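Local coordinates for protein pectate lyase (PDB 4U49) that probably cleaves polygalacturonate and pectins, including highly methylated ones, within the chain by calcium-dependent eliminative lysis, at residues T79-P82 with Q83-Y86; G285-R288 with N289-D292. All blocks are in the same frame, centred on the assembly; numbering follows the deposited sequence.

How the contacts relate
The two contacts sit on opposite sides of the chain's centre, with their centres about 45 Å apart and their nearest atoms about 31 Å apart, so neither touches the other. Contact 1 comes first along the chain, in the loop joining strands 74-77 and 87-94 of an N-terminal beta domain whose strand pattern is consistent with a fibronectin type III fold. Contact 2 follows in the parallel beta-helix of the polysaccharide lyase 3 family, where strand 282-287 ends and the chain turns toward strand 294-301. They share no sheet. Each is a local chain reversal that leads into the next strand, and both lie away from the annotated calcium-binding residues.

Contact 1. Residues T79-P82 with Q83-Y86; sequences TANP and QSDY
Tyr86 has CG beside its own backbone N (chi1 -74°), which turns the ring back so that its hydroxyl reaches Asn81, whose CG swings anti to its backbone N (chi1 -169°) and so sends its amide forward to Gln83. The result is a tyrosine corner, in the loop before strand 87-94, as in fibronectin type III domains: Tyr86 OH accepts a hydrogen bond of 3.0 Å from Asn81 N, five residues earlier. That bond ties the far end of the ring to the start of a type I beta turn running from Asn81 to Ser84. Ser84 N donates to Asn81 O at 3.0 Å and closes the turn, while Gln83 N, standing above the amide plane, donates to Asn81 OD1 at 3.1 Å and adds an Asx turn over its first half. Asn81 thus engages the following segment with its backbone N, its backbone O and its side-chain OD1. Its amide and that of Gln83 are nearly parallel, 15° apart. Ala80 CB leans obliquely on the Tyr86 ring, 3.6 Å from CE2, whereas Asn81 O lies at the ring edge in its plane. Beyond the loop, Arg53 of strand 46-54 makes a cation-pi contact with Tyr86, and Lys30 NZ bonds to Pro82 O. Ser84 OG rests against the Asn81 side chain, 3.5 Å from CB.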
loop_
_atom_site.group_PDB
_atom_site.type_symbol
_atom_site.label_atom_id
_atom_site.label_comp_id
_atom_site.label_asym_id
_atom_site.label_seq_id
_atom_site.Cartn_x
_atom_site.Cartn_y
_atom_site.Cartn_z
ATOM N N THR A 79 14.434 11.746 11.302
ATOM C CA THR A 79 15.446 12.639 11.862
ATOM C C THR A 79 15.018 14.108 11.878
ATOM O O THR A 79 15.747 14.965 12.380
ATOM C CB THR A 79 16.775 12.534 11.089
ATOM O OG1 THR A 79 16.602 13.038 9.758
ATOM C CG2 THR A 79 17.251 11.088 11.023
ATOM N N ALA A 80 13.845 14.398 11.328
ATOM C CA ALA A 80 13.366 15.774 11.252
ATOM C C ALA A 80 12.901 16.284 12.613
ATOM O O ALA A 80 12.385 15.519 13.425
ATOM C CB ALA A 80 12.242 15.884 10.235
ATOM N N ASN A 81 13.087 17.579 12.852
ATOM C CA ASN A 81 12.590 18.220 14.068
ATOM C C ASN A 81 11.063 18.266 14.060
ATOM O O ASN A 81 10.464 18.905 13.197
ATOM C CB ASN A 81 13.170 19.634 14.201
ATOM C CG ASN A 81 12.921 20.254 15.569
ATOM O OD1 ASN A 81 11.978 19.897 16.273
ATOM N ND2 ASN A 81 13.772 21.202 15.945
ATOM N N PRO A 82 10.430 17.582 15.027
ATOM C CA PRO A 82 8.968 17.486 15.122
ATOM C C PRO A 82 8.261 18.842 15.182
ATOM O O PRO A 82 7.139 18.965 14.693
ATOM C CB PRO A 82 8.753 16.714 16.428
ATOM C CG PRO A 82 10.007 15.936 16.616
ATOM C CD PRO A 82 11.099 16.821 16.098
ATOM N N GLN A 83 8.912 19.844 15.770
ATOM C CA GLN A 83 8.299 21.158 15.940
ATOM C C GLN A 83 8.407 22.032 14.692
ATOM O O GLN A 83 7.696 23.026 14.559
ATOM C CB GLN A 83 8.931 21.888 17.129
ATOM C CG GLN A 83 8.586 21.292 18.483
ATOM C CD GLN A 83 9.265 22.016 19.632
ATOM O OE1 GLN A 83 10.315 22.637 19.458
ATOM N NE2 GLN A 83 8.660 21.949 20.812
ATOM N N SER A 84 9.297 21.660 13.779
ATOM C CA SER A 84 9.563 22.483 12.605
ATOM C C SER A 84 8.713 22.076 11.405
ATOM O O SER A 84 8.279 20.927 11.299
ATOM C CB SER A 84 11.045 22.410 12.225
ATOM O OG SER A 84 11.883 22.772 13.311
ATOM N N ASP A 85 8.479 23.031 10.509
ATOM C CA ASP A 85 7.886 22.746 9.208
ATOM C C ASP A 85 9.011 22.544 8.199
ATOM O O ASP A 85 10.020 23.248 8.243
ATOM C CB ASP A 85 6.959 23.878 8.755
ATOM C CG ASP A 85 5.783 24.085 9.692
ATOM O OD1 ASP A 85 5.332 23.100 10.309
ATOM O OD2 ASP A 85 5.307 25.233 9.807
ATOM N N TYR A 86 8.841 21.592 7.289
ATOM C CA TYR A 86 9.889 21.281 6.323
ATOM C C TYR A 86 9.389 21.277 4.884
ATOM O O TYR A 86 8.200 21.100 4.622
ATOM C CB TYR A 86 10.516 19.921 6.635
ATOM C CG TYR A 86 11.433 19.910 7.833
ATOM C CD1 TYR A 86 12.749 20.333 7.727
ATOM C CD2 TYR A 86 10.988 19.458 9.066
ATOM C CE1 TYR A 86 13.594 20.316 8.819
ATOM C CE2 TYR A 86 11.821 19.440 10.164
ATOM C CZ TYR A 86 13.124 19.867 10.034
ATOM O OH TYR A 86 13.956 19.848 11.129
#

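Contact 2. Residues G285-R288 with N289-D292; sequences GVNR and NFGD
Asn287 and Asp292 clasp the two ends of a tight reverse turn that closes strand 282-287 of the parallel beta-helix and sends the chain on toward strand 294-301. Their side chains run alongside each other in the same direction, with amide and carboxylate planes 44° apart. With CG beside its own backbone N (chi1 -60°), Asp292 directs its carboxylate back to the strand end, where OD2 takes a 2.8 Å hydrogen bond from Asn287 N, arriving from above the carboxylate plane. Asn287 O answers across the turn, accepting from Phe290 N at 3.3 Å and, weakly, from Asp292 N. Both side chains are buried and well supplied with partners: Ser256 OG bonds to Asp292 OD2 and Arg267 N to OD1, while Asn287 receives Arg255 NH2 at OD1 and donates from ND2 to Cys257 O. These bonds fasten the turn to neighbouring parts of the chain and probably help to stabilise a charged carboxylate. Val286 and Asp292 slide past each other in opposite directions, CB to CB 3.6 Å. Asn289, at the outer bend, accepts from Gly317 N through OD1 and lays ND2 over one face of the Phe290 ring, 3.5 Å above its plane and offset toward the rim. The edge of that ring faces Asn287 ND2, with the amide turned almost perpendicular to it. Gly291 passes the bend with a positive phi. One water accepts from Asn287 ND2 at 2.9 Å and sits 2.8 Å from Asp292 OD1, one of several acceptors competing for its protons.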
loop_
_atom_site.group_PDB
_atom_site.type_symbol
_atom_site.label_atom_id
_atom_site.label_comp_id
_atom_site.label_asym_id
_atom_site.label_seq_id
_atom_site.Cartn_x
_atom_site.Cartn_y
_atom_site.Cartn_z
ATOM N N GLY A 285 -2.066 -14.274 4.960
ATOM C CA GLY A 285 -2.641 -15.575 5.250
ATOM C C GLY A 285 -3.134 -16.229 3.975
ATOM O O GLY A 285 -3.896 -15.628 3.217
ATOM N N VAL A 286 -2.697 -17.462 3.736
ATOM C CA VAL A 286 -3.031 -18.169 2.503
ATOM C C VAL A 286 -3.716 -19.506 2.777
ATOM O O VAL A 286 -3.413 -20.182 3.758
ATOM C CB VAL A 286 -1.772 -18.419 1.645
ATOM C CG1 VAL A 286 -1.214 -17.100 1.117
ATOM C CG2 VAL A 286 -0.711 -19.164 2.449
ATOM N N ASN A 287 -4.644 -19.880 1.901
ATOM C CA ASN A 287 -5.265 -21.198 1.963
ATOM C C ASN A 287 -4.417 -22.232 1.241
ATOM O O ASN A 287 -4.318 -22.215 0.014
ATOM C CB ASN A 287 -6.667 -21.167 1.360
ATOM C CG ASN A 287 -7.630 -20.335 2.178
ATOM O OD1 ASN A 287 -7.636 -20.411 3.408
ATOM N ND2 ASN A 287 -8.443 -19.528 1.502
ATOM N N ARG A 288 -3.815 -23.132 2.012
ATOM C CA ARG A 288 -2.908 -24.144 1.473
ATOM C C ARG A 288 -3.566 -25.014 0.406
ATOM O O ARG A 288 -2.959 -25.314 -0.624
ATOM C CB ARG A 288 -2.378 -25.031 2.604
ATOM C CG ARG A 288 -1.495 -26.184 2.136
ATOM C CD ARG A 288 -1.238 -27.171 3.267
ATOM N NE ARG A 288 -0.408 -26.595 4.323
ATOM C CZ ARG A 288 -0.183 -27.181 5.496
ATOM N NH1 ARG A 288 -0.732 -28.358 5.768
ATOM N NH2 ARG A 288 0.586 -26.588 6.400
ATOM N N ASN A 289 -4.813 -25.403 0.650
ATOM C CA ASN A 289 -5.502 -26.340 -0.227
ATOM C C ASN A 289 -6.052 -25.706 -1.506
ATOM O O ASN A 289 -6.321 -26.409 -2.481
ATOM C CB ASN A 289 -6.641 -27.031 0.532
ATOM C CG ASN A 289 -7.613 -26.048 1.167
ATOM O OD1 ASN A 289 -7.211 -25.046 1.762
ATOM N ND2 ASN A 289 -8.904 -26.336 1.044
ATOM N N PHE A 290 -6.213 -24.386 -1.510
ATOM C CA PHE A 290 -6.783 -23.708 -2.669
ATOM C C PHE A 290 -5.700 -23.125 -3.574
ATOM O O PHE A 290 -6.000 -22.435 -4.546
ATOM C CB PHE A 290 -7.756 -22.612 -2.223
ATOM C CG PHE A 290 -9.051 -23.142 -1.656
ATOM C CD1 PHE A 290 -9.579 -24.341 -2.106
ATOM C CD2 PHE A 290 -9.731 -22.444 -0.671
ATOM C CE1 PHE A 290 -10.766 -24.832 -1.588
ATOM C CE2 PHE A 290 -10.920 -22.928 -0.149
ATOM C CZ PHE A 290 -11.437 -24.125 -0.610
ATOM N N GLY A 291 -4.442 -23.407 -3.253
ATOM C CA GLY A 291 -3.339 -23.057 -4.132
ATOM C C GLY A 291 -2.839 -21.629 -4.028
ATOM O O GLY A 291 -2.012 -21.208 -4.839
ATOM N N ASP A 292 -3.332 -20.888 -3.039
ATOM C CA ASP A 292 -2.889 -19.515 -2.801
ATOM C C ASP A 292 -1.381 -19.410 -2.671
ATOM O O ASP A 292 -0.757 -20.207 -1.974
ATOM C CB ASP A 292 -3.501 -18.947 -1.519
ATOM C CG ASP A 292 -5.004 -18.921 -1.541
ATOM O OD1 ASP A 292 -5.611 -19.158 -2.605
ATOM O OD2 ASP A 292 -5.577 -18.648 -0.471
HETATM O O HOH W 1 -8.164 -19.397 -1.419
#